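Local coordinates for protein nidogen-1 (Mus musculus, PDB 1GL4) that links basement membrane components by binding laminin, collagen IV and perlecan, and probably has a role in interactions between cells and the extracellular matrix, at residues A[94-99]-A[263-268]; A[133-138]-A[230-235]; A[27-32]-A[236-241]. All coordinates share one frame; numbering follows the deposited sequence.

Interaction 1: residues A[94-99]-A[263-268]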
ATOM      1  N   ILE A  94      10.075 -14.588   2.847  1.00 20.76           N
ATOM      2  CA  ILE A  94      10.516 -13.862   4.029  1.00 17.94           C
ATOM      3  C   ILE A  94      10.685 -14.953   5.080  1.00 16.74           C
ATOM      4  O   ILE A  94       9.722 -15.636   5.424  1.00 14.32           O
ATOM      5  CB  ILE A  94       9.458 -12.838   4.514  1.00 17.52           C
ATOM      6  CG1 ILE A  94       9.463 -11.595   3.613  1.00 17.35           C
ATOM      7  CG2 ILE A  94       9.753 -12.434   5.953  1.00 17.53           C
ATOM      8  CD1 ILE A  94      10.737 -10.759   3.706  1.00 16.65           C
ATOM      9  N   PRO A  95      11.917 -15.136   5.587  1.00 16.84           N
ATOM     10  CA  PRO A  95      12.277 -16.139   6.599  1.00 18.02           C
ATOM     11  C   PRO A  95      11.498 -16.006   7.901  1.00 17.49           C
ATOM     12  O   PRO A  95      11.233 -14.895   8.354  1.00 15.12           O
ATOM     13  CB  PRO A  95      13.770 -15.893   6.817  1.00 18.02           C
ATOM     14  CG  PRO A  95      14.218 -15.272   5.527  1.00 21.72           C
ATOM     15  CD  PRO A  95      13.093 -14.332   5.217  1.00 16.72           C
ATOM     16  N   GLU A  96      11.151 -17.144   8.502  1.00 19.27           N
ATOM     17  CA  GLU A  96      10.415 -17.165   9.762  1.00 21.16           C
ATOM     18  C   GLU A  96      11.236 -16.496  10.859  1.00 20.15           C
ATOM     19  O   GLU A  96      10.697 -16.038  11.866  1.00 20.94           O
ATOM     20  CB  GLU A  96      10.110 -18.603  10.191  1.00 26.17           C
ATOM     21  CG  GLU A  96      10.235 -19.642   9.087  1.00 33.68           C
ATOM     22  CD  GLU A  96      11.664 -19.803   8.595  1.00 36.01           C
ATOM     23  OE1 GLU A  96      12.557 -20.051   9.436  1.00 39.08           O
ATOM     24  OE2 GLU A  96      11.892 -19.685   7.371  1.00 36.40           O
ATOM     25  N   THR A  97      12.546 -16.456  10.660  1.00 19.46           N
ATOM     26  CA  THR A  97      13.457 -15.851  11.623  1.00 19.03           C
ATOM     27  C   THR A  97      13.302 -14.334  11.722  1.00 18.65           C
ATOM     28  O   THR A  97      13.809 -13.716  12.658  1.00 17.73           O
ATOM     29  CB  THR A  97      14.923 -16.156  11.259  1.00 19.48           C
ATOM     30  OG1 THR A  97      15.162 -15.786   9.896  1.00 19.51           O
ATOM     31  CG2 THR A  97      15.221 -17.642  11.442  1.00 20.73           C
ATOM     32  N   VAL A  98      12.600 -13.731  10.767  1.00 16.17           N
ATOM     33  CA  VAL A  98      12.426 -12.283  10.786  1.00 15.34           C
ATOM     34  C   VAL A  98      10.979 -11.871  10.510  1.00 15.97           C
ATOM     35  O   VAL A  98      10.576 -10.750  10.824  1.00 16.04           O
ATOM     36  CB  VAL A  98      13.365 -11.607   9.746  1.00 16.16           C
ATOM     37  CG1 VAL A  98      12.799 -11.767   8.331  1.00 14.90           C
ATOM     38  CG2 VAL A  98      13.562 -10.138  10.092  1.00 15.70           C
ATOM     39  N   GLY A  99      10.207 -12.790   9.938  1.00 15.28           N
ATOM     40  CA  GLY A  99       8.816 -12.525   9.607  1.00 14.16           C
ATOM     41  C   GLY A  99       7.946 -11.908  10.688  1.00 14.37           C
ATOM     42  O   GLY A  99       7.263 -10.913  10.446  1.00 13.35           O
ATOM     43  N   GLU A 263       3.666 -20.818   6.783  1.00 26.17           N
ATOM     44  CA  GLU A 263       3.509 -21.841   5.751  1.00 27.99           C
ATOM     45  C   GLU A 263       3.927 -21.385   4.359  1.00 27.24           C
ATOM     46  O   GLU A 263       4.647 -22.099   3.664  1.00 27.56           O
ATOM     47  CB  GLU A 263       2.062 -22.342   5.712  1.00 28.74           C
ATOM     48  CG  GLU A 263       1.671 -23.214   6.895  1.00 33.41           C
ATOM     49  CD  GLU A 263       1.862 -22.514   8.226  1.00 36.40           C
ATOM     50  OE1 GLU A 263       1.270 -21.428   8.420  1.00 38.31           O
ATOM     51  OE2 GLU A 263       2.603 -23.051   9.077  1.00 37.46           O
ATOM     52  N   GLU A 264       3.471 -20.208   3.943  1.00 26.26           N
ATOM     53  CA  GLU A 264       3.831 -19.697   2.628  1.00 25.07           C
ATOM     54  C   GLU A 264       4.955 -18.666   2.739  1.00 22.74           C
ATOM     55  O   GLU A 264       5.401 -18.111   1.736  1.00 20.95           O
ATOM     56  CB  GLU A 264       2.601 -19.088   1.932  1.00 27.36           C
ATOM     57  CG  GLU A 264       1.459 -20.093   1.739  1.00 30.16           C
ATOM     58  CD  GLU A 264       0.371 -19.621   0.782  1.00 32.32           C
ATOM     59  OE1 GLU A 264      -0.667 -20.307   0.694  1.00 35.51           O
ATOM     60  OE2 GLU A 264       0.545 -18.583   0.109  1.00 32.95           O
ATOM     61  N   ARG A 265       5.420 -18.435   3.963  1.00 20.15           N
ATOM     62  CA  ARG A 265       6.491 -17.474   4.222  1.00 19.77           C
ATOM     63  C   ARG A 265       6.193 -16.152   3.532  1.00 18.06           C
ATOM     64  O   ARG A 265       7.008 -15.630   2.766  1.00 16.18           O
ATOM     65  CB  ARG A 265       7.830 -18.021   3.731  1.00 21.92           C
ATOM     66  CG  ARG A 265       8.312 -19.233   4.493  1.00 27.99           C
ATOM     67  CD  ARG A 265       9.688 -19.646   4.023  1.00 31.95           C
ATOM     68  NE  ARG A 265      10.274 -20.665   4.885  1.00 37.24           N
ATOM     69  CZ  ARG A 265      11.553 -21.027   4.843  1.00 40.93           C
ATOM     70  NH1 ARG A 265      12.380 -20.450   3.979  1.00 42.61           N
ATOM     71  NH2 ARG A 265      12.006 -21.963   5.668  1.00 42.94           N
ATOM     72  N   ILE A 266       5.020 -15.605   3.819  1.00 16.47           N
ATOM     73  CA  ILE A 266       4.616 -14.357   3.202  1.00 16.08           C
ATOM     74  C   ILE A 266       4.193 -13.323   4.229  1.00 15.08           C
ATOM     75  O   ILE A 266       3.489 -13.632   5.190  1.00 14.97           O
ATOM     76  CB  ILE A 266       3.463 -14.606   2.200  1.00 18.41           C
ATOM     77  CG1 ILE A 266       2.992 -13.284   1.597  1.00 18.91           C
ATOM     78  CG2 ILE A 266       2.323 -15.333   2.896  1.00 21.90           C
ATOM     79  CD1 ILE A 266       2.020 -13.465   0.445  1.00 23.87           C
ATOM     80  N   LEU A 267       4.652 -12.094   4.022  1.00 14.58           N
ATOM     81  CA  LEU A 267       4.340 -10.975   4.898  1.00 13.91           C
ATOM     82  C   LEU A 267       3.295 -10.122   4.173  1.00 13.31           C
ATOM     83  O   LEU A 267       3.483  -9.773   3.006  1.00 12.22           O
ATOM     84  CB  LEU A 267       5.623 -10.172   5.144  1.00 14.32           C
ATOM     85  CG  LEU A 267       5.670  -8.958   6.065  1.00 12.19           C
ATOM     86  CD1 LEU A 267       5.354  -9.346   7.508  1.00 10.02           C
ATOM     87  CD2 LEU A 267       7.071  -8.352   5.974  1.00 13.06           C
ATOM     88  N   ARG A 268       2.199  -9.796   4.858  1.00 13.00           N
ATOM     89  CA  ARG A 268       1.122  -9.003   4.263  1.00 13.23           C
ATOM     90  C   ARG A 268       0.775  -7.731   5.047  1.00 14.57           C
ATOM     91  O   ARG A 268       0.689  -7.747   6.281  1.00 12.35           O
ATOM     92  CB  ARG A 268      -0.140  -9.869   4.116  1.00 14.77           C
ATOM     93  CG  ARG A 268       0.029 -11.104   3.218  1.00 13.27           C
ATOM     94  CD  ARG A 268      -1.241 -11.956   3.192  1.00 19.16           C
ATOM     95  NE  ARG A 268      -1.147 -13.093   2.273  1.00 19.79           N
ATOM     96  CZ  ARG A 268      -1.113 -12.983   0.945  1.00 22.81           C
ATOM     97  NH1 ARG A 268      -1.166 -11.787   0.373  1.00 20.80           N
ATOM     98  NH2 ARG A 268      -1.025 -14.068   0.185  1.00 23.86           N
TER
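Ile94 and Arg265 meet through their backbones: Ile94 N donates to Arg265 O at 3.2 Å, an almost straight bond (165° at the hydrogen). The same oxygen also takes a bond from Ser92 OG. Ile94 O, which lies 3.5 Å from Arg265 CB, is bound by Tyr260 OH. The charged contact is a salt bridge between Glu96 and Arg265. The extended arginine chain carries its guanidinium to the carboxylate, and Glu96 OE2 sits over one face of it, well out of its plane, 2.8 Å from Arg265 NH2. No N-H points at OE2, so the attraction is one of charges alone, and since this oxygen is modelled too close to its neighbour its exact place is doubtful. An alanine in place of Glu96 would probably leave the Arg265 guanidinium without this opposite charge and freer to swing toward solvent. The apolar contact pairs Leu267 CB with Ile94 CG1 at 4.4 Å; Phe71, Leu102 and Leu103 add to this buried cluster. Leu267 CG stands anti to the backbone N (chi1 -178°); from there the CD1 branch of Leu267 makes a van der Waals approach to a backbone oxygen, Gly99 O, at 3.8 Å. Arg265, at positive phi, and Ile266 both face Asn261, a G1 beta bulge where strand 266-276 of the G2 beta-barrel begins. Next along that strand from Leu267 is Arg268, a residue involved in perlecan binding.

Interaction 2: residues A[133-138]-A[230-235]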
ATOM      1  N   GLU A 133       7.841   8.547  -9.508  1.00 10.28           N
ATOM      2  CA  GLU A 133       9.277   8.661  -9.739  1.00  9.91           C
ATOM      3  C   GLU A 133       9.834   9.439  -8.552  1.00 11.68           C
ATOM      4  O   GLU A 133       9.764  10.664  -8.528  1.00 10.65           O
ATOM      5  CB  GLU A 133       9.555   9.434 -11.038  1.00 14.91           C
ATOM      6  CG  GLU A 133       8.984   8.793 -12.303  1.00 15.64           C
ATOM      7  CD  GLU A 133       9.084   9.707 -13.524  1.00 19.08           C
ATOM      8  OE1 GLU A 133       8.596  10.856 -13.470  1.00 22.22           O
ATOM      9  OE2 GLU A 133       9.642   9.274 -14.544  1.00 19.14           O
ATOM     10  N   PHE A 134      10.366   8.736  -7.555  1.00 11.97           N
ATOM     11  CA  PHE A 134      10.906   9.405  -6.376  1.00 13.34           C
ATOM     12  C   PHE A 134      11.753   8.476  -5.518  1.00 14.32           C
ATOM     13  O   PHE A 134      11.770   7.262  -5.726  1.00 13.34           O
ATOM     14  CB  PHE A 134       9.764  10.001  -5.525  1.00 11.68           C
ATOM     15  CG  PHE A 134       8.845   8.967  -4.889  1.00 11.64           C
ATOM     16  CD1 PHE A 134       9.042   8.548  -3.573  1.00  9.45           C
ATOM     17  CD2 PHE A 134       7.768   8.439  -5.602  1.00 11.20           C
ATOM     18  CE1 PHE A 134       8.181   7.626  -2.975  1.00 11.26           C
ATOM     19  CE2 PHE A 134       6.897   7.514  -5.013  1.00  9.88           C
ATOM     20  CZ  PHE A 134       7.103   7.105  -3.695  1.00  8.18           C
ATOM     21  N   THR A 135      12.471   9.067  -4.567  1.00 14.55           N
ATOM     22  CA  THR A 135      13.310   8.310  -3.642  1.00 15.72           C
ATOM     23  C   THR A 135      12.767   8.543  -2.236  1.00 15.68           C
ATOM     24  O   THR A 135      12.419   9.671  -1.881  1.00 14.99           O
ATOM     25  CB  THR A 135      14.775   8.797  -3.663  1.00 16.32           C
ATOM     26  OG1 THR A 135      15.319   8.638  -4.978  1.00 18.96           O
ATOM     27  CG2 THR A 135      15.614   7.997  -2.669  1.00 17.64           C
ATOM     28  N   ARG A 136      12.696   7.476  -1.447  1.00 14.48           N
ATOM     29  CA  ARG A 136      12.206   7.551  -0.077  1.00 13.90           C
ATOM     30  C   ARG A 136      13.286   7.068   0.883  1.00 15.42           C
ATOM     31  O   ARG A 136      13.729   5.921   0.792  1.00 15.03           O
ATOM     32  CB  ARG A 136      10.962   6.670   0.105  1.00 13.46           C
ATOM     33  CG  ARG A 136      10.379   6.686   1.527  1.00 14.84           C
ATOM     34  CD  ARG A 136       9.627   5.391   1.872  1.00 13.76           C
ATOM     35  NE  ARG A 136       8.795   5.531   3.070  1.00 13.25           N
ATOM     36  CZ  ARG A 136       8.107   4.537   3.630  1.00 16.25           C
ATOM     37  NH1 ARG A 136       8.154   3.314   3.110  1.00 12.89           N
ATOM     38  NH2 ARG A 136       7.345   4.770   4.697  1.00 13.81           N
ATOM     39  N   GLN A 137      13.725   7.949   1.780  1.00 13.18           N
ATOM     40  CA  GLN A 137      14.720   7.587   2.789  1.00 14.97           C
ATOM     41  C   GLN A 137      13.951   7.587   4.103  1.00 13.93           C
ATOM     42  O   GLN A 137      13.395   8.614   4.480  1.00 11.89           O
ATOM     43  CB  GLN A 137      15.834   8.635   2.889  1.00 16.63           C
ATOM     44  CG  GLN A 137      16.629   8.897   1.621  1.00 19.77           C
ATOM     45  CD  GLN A 137      17.604  10.057   1.797  1.00 23.67           C
ATOM     46  OE1 GLN A 137      18.594   9.948   2.528  1.00 23.75           O
ATOM     47  NE2 GLN A 137      17.320  11.182   1.135  1.00 23.09           N
ATOM     48  N   ALA A 138      13.907   6.452   4.796  1.00 13.18           N
ATOM     49  CA  ALA A 138      13.188   6.391   6.065  1.00 13.43           C
ATOM     50  C   ALA A 138      13.985   5.719   7.182  1.00 14.82           C
ATOM     51  O   ALA A 138      14.862   4.887   6.934  1.00 14.14           O
ATOM     52  CB  ALA A 138      11.856   5.671   5.877  1.00 13.45           C
ATOM     53  N   THR A 230      12.078  11.113   4.409  1.00  9.85           N
ATOM     54  CA  THR A 230      12.340  12.194   3.468  1.00 10.10           C
ATOM     55  C   THR A 230      12.074  11.659   2.066  1.00 10.35           C
ATOM     56  O   THR A 230      12.667  10.669   1.638  1.00 11.48           O
ATOM     57  CB  THR A 230      13.789  12.681   3.583  1.00  9.56           C
ATOM     58  OG1 THR A 230      13.987  13.248   4.885  1.00 10.18           O
ATOM     59  CG2 THR A 230      14.093  13.738   2.519  1.00  9.73           C
ATOM     60  N   ILE A 231      11.164  12.323   1.368  1.00 10.93           N
ATOM     61  CA  ILE A 231      10.758  11.933   0.026  1.00 11.09           C
ATOM     62  C   ILE A 231      11.223  12.982  -0.991  1.00 11.35           C
ATOM     63  O   ILE A 231      10.806  14.135  -0.929  1.00 11.29           O
ATOM     64  CB  ILE A 231       9.217  11.773  -0.007  1.00 11.97           C
ATOM     65  CG1 ILE A 231       8.819  10.617   0.925  1.00 12.92           C
ATOM     66  CG2 ILE A 231       8.723  11.528  -1.435  1.00  9.42           C
ATOM     67  CD1 ILE A 231       7.329  10.495   1.187  1.00 14.15           C
ATOM     68  N   THR A 232      12.087  12.572  -1.920  1.00 12.53           N
ATOM     69  CA  THR A 232      12.628  13.484  -2.933  1.00 13.59           C
ATOM     70  C   THR A 232      12.194  13.130  -4.356  1.00 14.83           C
ATOM     71  O   THR A 232      12.071  11.961  -4.712  1.00 11.25           O
ATOM     72  CB  THR A 232      14.167  13.519  -2.876  1.00 14.27           C
ATOM     73  OG1 THR A 232      14.684  12.184  -2.969  1.00 15.68           O
ATOM     74  CG2 THR A 232      14.631  14.147  -1.567  1.00 14.79           C
ATOM     75  N   PHE A 233      11.980  14.154  -5.173  1.00 15.23           N
ATOM     76  CA  PHE A 233      11.515  13.953  -6.542  1.00 17.66           C
ATOM     77  C   PHE A 233      11.766  15.197  -7.398  1.00 18.40           C
ATOM     78  O   PHE A 233      12.249  16.214  -6.899  1.00 18.68           O
ATOM     79  CB  PHE A 233      10.016  13.635  -6.511  1.00 16.16           C
ATOM     80  CG  PHE A 233       9.204  14.624  -5.713  1.00 15.88           C
ATOM     81  CD1 PHE A 233       8.607  15.721  -6.331  1.00 14.96           C
ATOM     82  CD2 PHE A 233       9.053  14.468  -4.337  1.00 16.64           C
ATOM     83  CE1 PHE A 233       7.873  16.649  -5.590  1.00 15.47           C
ATOM     84  CE2 PHE A 233       8.320  15.392  -3.582  1.00 16.98           C
ATOM     85  CZ  PHE A 233       7.730  16.483  -4.206  1.00 14.72           C
ATOM     86  N   GLN A 234      11.432  15.110  -8.683  1.00 18.57           N
ATOM     87  CA  GLN A 234      11.612  16.228  -9.607  1.00 20.81           C
ATOM     88  C   GLN A 234      10.276  16.806 -10.069  1.00 20.43           C
ATOM     89  O   GLN A 234       9.324  16.068 -10.298  1.00 19.78           O
ATOM     90  CB  GLN A 234      12.404  15.778 -10.840  1.00 22.71           C
ATOM     91  CG  GLN A 234      13.824  15.327 -10.546  1.00 26.55           C
ATOM     92  CD  GLN A 234      14.719  16.473 -10.117  1.00 28.72           C
ATOM     93  OE1 GLN A 234      14.887  17.454 -10.849  1.00 29.83           O
ATOM     94  NE2 GLN A 234      15.305  16.356  -8.931  1.00 28.90           N
ATOM     95  N   GLU A 235      10.216  18.129 -10.196  1.00 20.67           N
ATOM     96  CA  GLU A 235       9.014  18.818 -10.663  1.00 21.72           C
ATOM     97  C   GLU A 235       9.429  19.693 -11.845  1.00 23.08           C
ATOM     98  O   GLU A 235      10.535  20.236 -11.858  1.00 21.88           O
ATOM     99  CB  GLU A 235       8.421  19.696  -9.557  1.00 21.64           C
ATOM    100  CG  GLU A 235       8.072  18.948  -8.274  1.00 22.58           C
ATOM    101  CD  GLU A 235       7.465  19.856  -7.217  1.00 21.93           C
ATOM    102  OE1 GLU A 235       6.225  20.028  -7.205  1.00 23.08           O
ATOM    103  OE2 GLU A 235       8.233  20.413  -6.406  1.00 20.73           O
TER
HETATM  104  O   HOH W   1      11.750  12.466 -10.105  1.00 34.53           O
HETATM  105  O   HOH W   2      14.861  10.949  -0.248  1.00 10.36           O
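Thr230 and Gln137 form a hydrogen-bonded antiparallel pair: Thr230 N donates to Gln137 O (2.8 Å), and Thr230 O receives Gln137 N at 2.9 Å in a nearly straight bond (177°). One water accepts from Gln137 NE2, donates to Thr230 O and bonds Thr232 OG1, tying together the polar groups on this face. Ile231 turns to the other face, beside Arg136 and under helix 107-115, where Ile111 touches both. Ile231 CG2, anti to the backbone N, lies 3.7 Å from CD1 of Phe134, whose side chain lies beside it, pointing the same way; the Phe134 ring stacks on Phe155. At Thr232 the pairing returns to the hydrogen-bonded kind, Thr232 N to Thr135 O and Thr135 N to Thr232 O, both 2.9 Å. Thr232 OG1, between the backbone N and the carbonyl carbon (chi1 54°), rests 3.5 Å from Thr135 CB, while Thr135 OG1 bonds Gln154 on the next strand. Phe233 sets CB against CB of Phe134 (3.8 Å) and sends its ring to Ile129 and Ile199. By Gln234 a water spans the gap, accepting from Gln234 N and donating to Glu133 O. Such are neighbouring antiparallel strands of the G2 beta-barrel, with Phe134 and Ile231 on its helix-lined side and the threonines on the other.

Interaction 3: residues A[27-32]-A[236-241]; sequences GFCCRC and CAHDDA
Strand 28-32 runs past the irregular segment 236-241 without a hydrogen bond between them, the CA atoms of Cys29 and Cys236 coming within 5.9 Å. This is a junction between the EGF-like domain, whose two-stranded hairpin 19-23/28-32 supplies Cys29, and the G2 beta-barrel part of the chain, from which Cys236 comes. The disulfide joining them is a left-handed one, with a CB-SG-SG-CB torsion of -90°. Cys30 and Cys32 of the same strand instead form disulfides within the EGF-like domain, to Cys15 and Cys43. Phe28 O lies 3.1 Å from Cys236 SG, while the Phe28 ring turns to the far side of the strand and packs on Cys8, Asn11 and Cys21. Beyond the disulfide, His238 CB lies 3.4 Å from Cys29 SG; His238 CG, anti to the carbonyl carbon (chi1 -48°), starts the ring back toward the hairpin. Cys29 SG and Phe28 O both lie near the plane of the imidazole, at its edge, with Phe28 O 3.3 Å from His238 CD2. A hydrogen bond between ND1 and Thr26 OG1 limits the turning of the ring, and Tyr24 touches it as well. Gly27 covers one face, packed so tightly that a CB at this position would run into NE2. Gly27 CA stands 3.4 Å from the centroid of the His238 ring and only 7° off the normal, a CH-pi contact over the centre of the imidazole.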
ATOM      1  N   GLY A  27      11.536  26.241 -21.139  1.00 34.51           N
ATOM      2  CA  GLY A  27      11.389  24.843 -21.500  1.00 33.16           C
ATOM      3  C   GLY A  27       9.950  24.387 -21.595  1.00 31.05           C
ATOM      4  O   GLY A  27       9.033  25.205 -21.614  1.00 31.77           O
ATOM      5  N   PHE A  28       9.748  23.076 -21.654  1.00 30.48           N
ATOM      6  CA  PHE A  28       8.406  22.515 -21.754  1.00 28.91           C
ATOM      7  C   PHE A  28       8.054  21.672 -20.530  1.00 27.69           C
ATOM      8  O   PHE A  28       8.936  21.256 -19.778  1.00 25.28           O
ATOM      9  CB  PHE A  28       8.296  21.635 -22.998  1.00 30.29           C
ATOM     10  CG  PHE A  28       9.107  20.374 -22.912  1.00 31.41           C
ATOM     11  CD1 PHE A  28      10.480  20.398 -23.129  1.00 32.59           C
ATOM     12  CD2 PHE A  28       8.503  19.167 -22.567  1.00 33.16           C
ATOM     13  CE1 PHE A  28      11.244  19.238 -23.003  1.00 33.65           C
ATOM     14  CE2 PHE A  28       9.255  18.001 -22.436  1.00 33.92           C
ATOM     15  CZ  PHE A  28      10.629  18.037 -22.655  1.00 34.82           C
ATOM     16  N   CYS A  29       6.758  21.428 -20.351  1.00 26.78           N
ATOM     17  CA  CYS A  29       6.243  20.613 -19.254  1.00 27.54           C
ATOM     18  C   CYS A  29       5.120  19.717 -19.783  1.00 27.89           C
ATOM     19  O   CYS A  29       4.462  20.050 -20.774  1.00 26.74           O
ATOM     20  CB  CYS A  29       5.693  21.487 -18.121  1.00 28.68           C
ATOM     21  SG  CYS A  29       6.930  22.497 -17.248  1.00 31.47           S
ATOM     22  N   CYS A  30       4.910  18.587 -19.112  1.00 27.32           N
ATOM     23  CA  CYS A  30       3.876  17.625 -19.491  1.00 27.05           C
ATOM     24  C   CYS A  30       2.705  17.692 -18.511  1.00 27.10           C
ATOM     25  O   CYS A  30       2.881  18.060 -17.345  1.00 25.43           O
ATOM     26  CB  CYS A  30       4.430  16.200 -19.467  1.00 27.18           C
ATOM     27  SG  CYS A  30       5.954  15.875 -20.414  1.00 29.80           S
ATOM     28  N   ARG A  31       1.518  17.319 -18.980  1.00 24.97           N
ATOM     29  CA  ARG A  31       0.328  17.335 -18.135  1.00 25.80           C
ATOM     30  C   ARG A  31      -0.659  16.258 -18.592  1.00 24.67           C
ATOM     31  O   ARG A  31      -0.985  16.182 -19.775  1.00 22.83           O
ATOM     32  CB  ARG A  31      -0.341  18.707 -18.202  1.00 28.94           C
ATOM     33  CG  ARG A  31      -1.404  18.930 -17.143  1.00 33.64           C
ATOM     34  CD  ARG A  31      -2.046  20.296 -17.303  1.00 37.87           C
ATOM     35  NE  ARG A  31      -2.970  20.599 -16.214  1.00 41.59           N
ATOM     36  CZ  ARG A  31      -3.767  21.664 -16.188  1.00 43.52           C
ATOM     37  NH1 ARG A  31      -3.756  22.528 -17.194  1.00 45.32           N
ATOM     38  NH2 ARG A  31      -4.568  21.871 -15.152  1.00 44.50           N
ATOM     39  N   CYS A  32      -1.127  15.429 -17.658  1.00 22.56           N
ATOM     40  CA  CYS A  32      -2.076  14.368 -17.994  1.00 21.67           C
ATOM     41  C   CYS A  32      -3.385  14.960 -18.510  1.00 21.36           C
ATOM     42  O   CYS A  32      -3.856  15.985 -18.008  1.00 18.27           O
ATOM     43  CB  CYS A  32      -2.377  13.482 -16.773  1.00 23.22           C
ATOM     44  SG  CYS A  32      -0.925  12.682 -16.004  1.00 21.72           S
ATOM     45  N   CYS A 236       8.561  19.828 -12.840  1.00 23.99           N
ATOM     46  CA  CYS A 236       8.906  20.637 -14.002  1.00 27.19           C
ATOM     47  C   CYS A 236       9.196  22.071 -13.568  1.00 28.67           C
ATOM     48  O   CYS A 236       8.359  22.727 -12.944  1.00 27.89           O
ATOM     49  CB  CYS A 236       7.782  20.602 -15.038  1.00 27.86           C
ATOM     50  SG  CYS A 236       8.333  21.146 -16.689  1.00 31.55           S
ATOM     51  N   ALA A 237      10.393  22.547 -13.901  1.00 31.29           N
ATOM     52  CA  ALA A 237      10.831  23.888 -13.518  1.00 34.49           C
ATOM     53  C   ALA A 237      10.347  25.007 -14.435  1.00 36.87           C
ATOM     54  O   ALA A 237      10.861  26.123 -14.390  1.00 37.15           O
ATOM     55  CB  ALA A 237      12.352  23.922 -13.415  1.00 33.79           C
ATOM     56  N   HIS A 238       9.357  24.711 -15.265  1.00 39.85           N
ATOM     57  CA  HIS A 238       8.818  25.713 -16.170  1.00 42.69           C
ATOM     58  C   HIS A 238       7.355  25.913 -15.795  1.00 44.90           C
ATOM     59  O   HIS A 238       6.930  25.491 -14.718  1.00 46.80           O
ATOM     60  CB  HIS A 238       8.969  25.234 -17.617  1.00 41.69           C
ATOM     61  CG  HIS A 238      10.340  24.719 -17.933  1.00 39.52           C
ATOM     62  ND1 HIS A 238      11.465  25.512 -17.870  1.00 38.86           N
ATOM     63  CD2 HIS A 238      10.774  23.477 -18.259  1.00 39.06           C
ATOM     64  CE1 HIS A 238      12.533  24.781 -18.142  1.00 38.22           C
ATOM     65  NE2 HIS A 238      12.141  23.543 -18.381  1.00 37.80           N
ATOM     66  N   ASP A 239       6.585  26.552 -16.666  1.00 47.28           N
ATOM     67  CA  ASP A 239       5.176  26.798 -16.381  1.00 49.09           C
ATOM     68  C   ASP A 239       5.089  27.708 -15.162  1.00 50.28           C
ATOM     69  O   ASP A 239       4.651  27.294 -14.087  1.00 50.83           O
ATOM     70  CB  ASP A 239       4.449  25.478 -16.100  1.00 49.65           C
ATOM     71  CG  ASP A 239       2.946  25.651 -15.985  1.00 50.43           C
ATOM     72  OD1 ASP A 239       2.497  26.466 -15.153  1.00 50.72           O
ATOM     73  OD2 ASP A 239       2.213  24.965 -16.726  1.00 51.37           O
ATOM     74  N   ASP A 240       5.524  28.951 -15.337  1.00 51.50           N
ATOM     75  CA  ASP A 240       5.510  29.933 -14.263  1.00 53.10           C
ATOM     76  C   ASP A 240       4.137  30.019 -13.609  1.00 52.72           C
ATOM     77  O   ASP A 240       4.027  30.068 -12.384  1.00 53.00           O
ATOM     78  CB  ASP A 240       5.916  31.306 -14.806  1.00 55.67           C
ATOM     79  CG  ASP A 240       6.003  32.359 -13.719  1.00 58.65           C
ATOM     80  OD1 ASP A 240       4.956  32.670 -13.108  1.00 60.82           O
ATOM     81  OD2 ASP A 240       7.117  32.872 -13.473  1.00 58.98           O
ATOM     82  N   ALA A 241       3.092  30.039 -14.433  1.00 52.29           N
ATOM     83  CA  ALA A 241       1.721  30.111 -13.937  1.00 51.51           C
ATOM     84  C   ALA A 241       1.294  28.733 -13.442  1.00 50.96           C
ATOM     85  O   ALA A 241       0.383  28.109 -13.990  1.00 51.68           O
ATOM     86  CB  ALA A 241       0.788  30.586 -15.043  1.00 51.75           C
TER

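Overall arrangement
Interactions 1 and 2 belong to the G2 beta-barrel and lie on opposite sides of the chain's centre, their own centres about 28 Å apart. Interaction 2 pairs strands 133-142 and 221-232, and in sequence it is nested inside the loops closed by both other contacts. The second segment of interaction 3 follows directly on 230-235, so the chain leaving the barrel strand leads straight to the covalent link with the EGF-like domain; its first, 27-32, precedes all others, so interactions 1 and 3 cross along the chain. The centres of interactions 2 and 3 are about 19 Å apart, those of 1 and 3 about 45 Å. The EGF-like domain is thus fastened well away from the perlecan-binding Arg268.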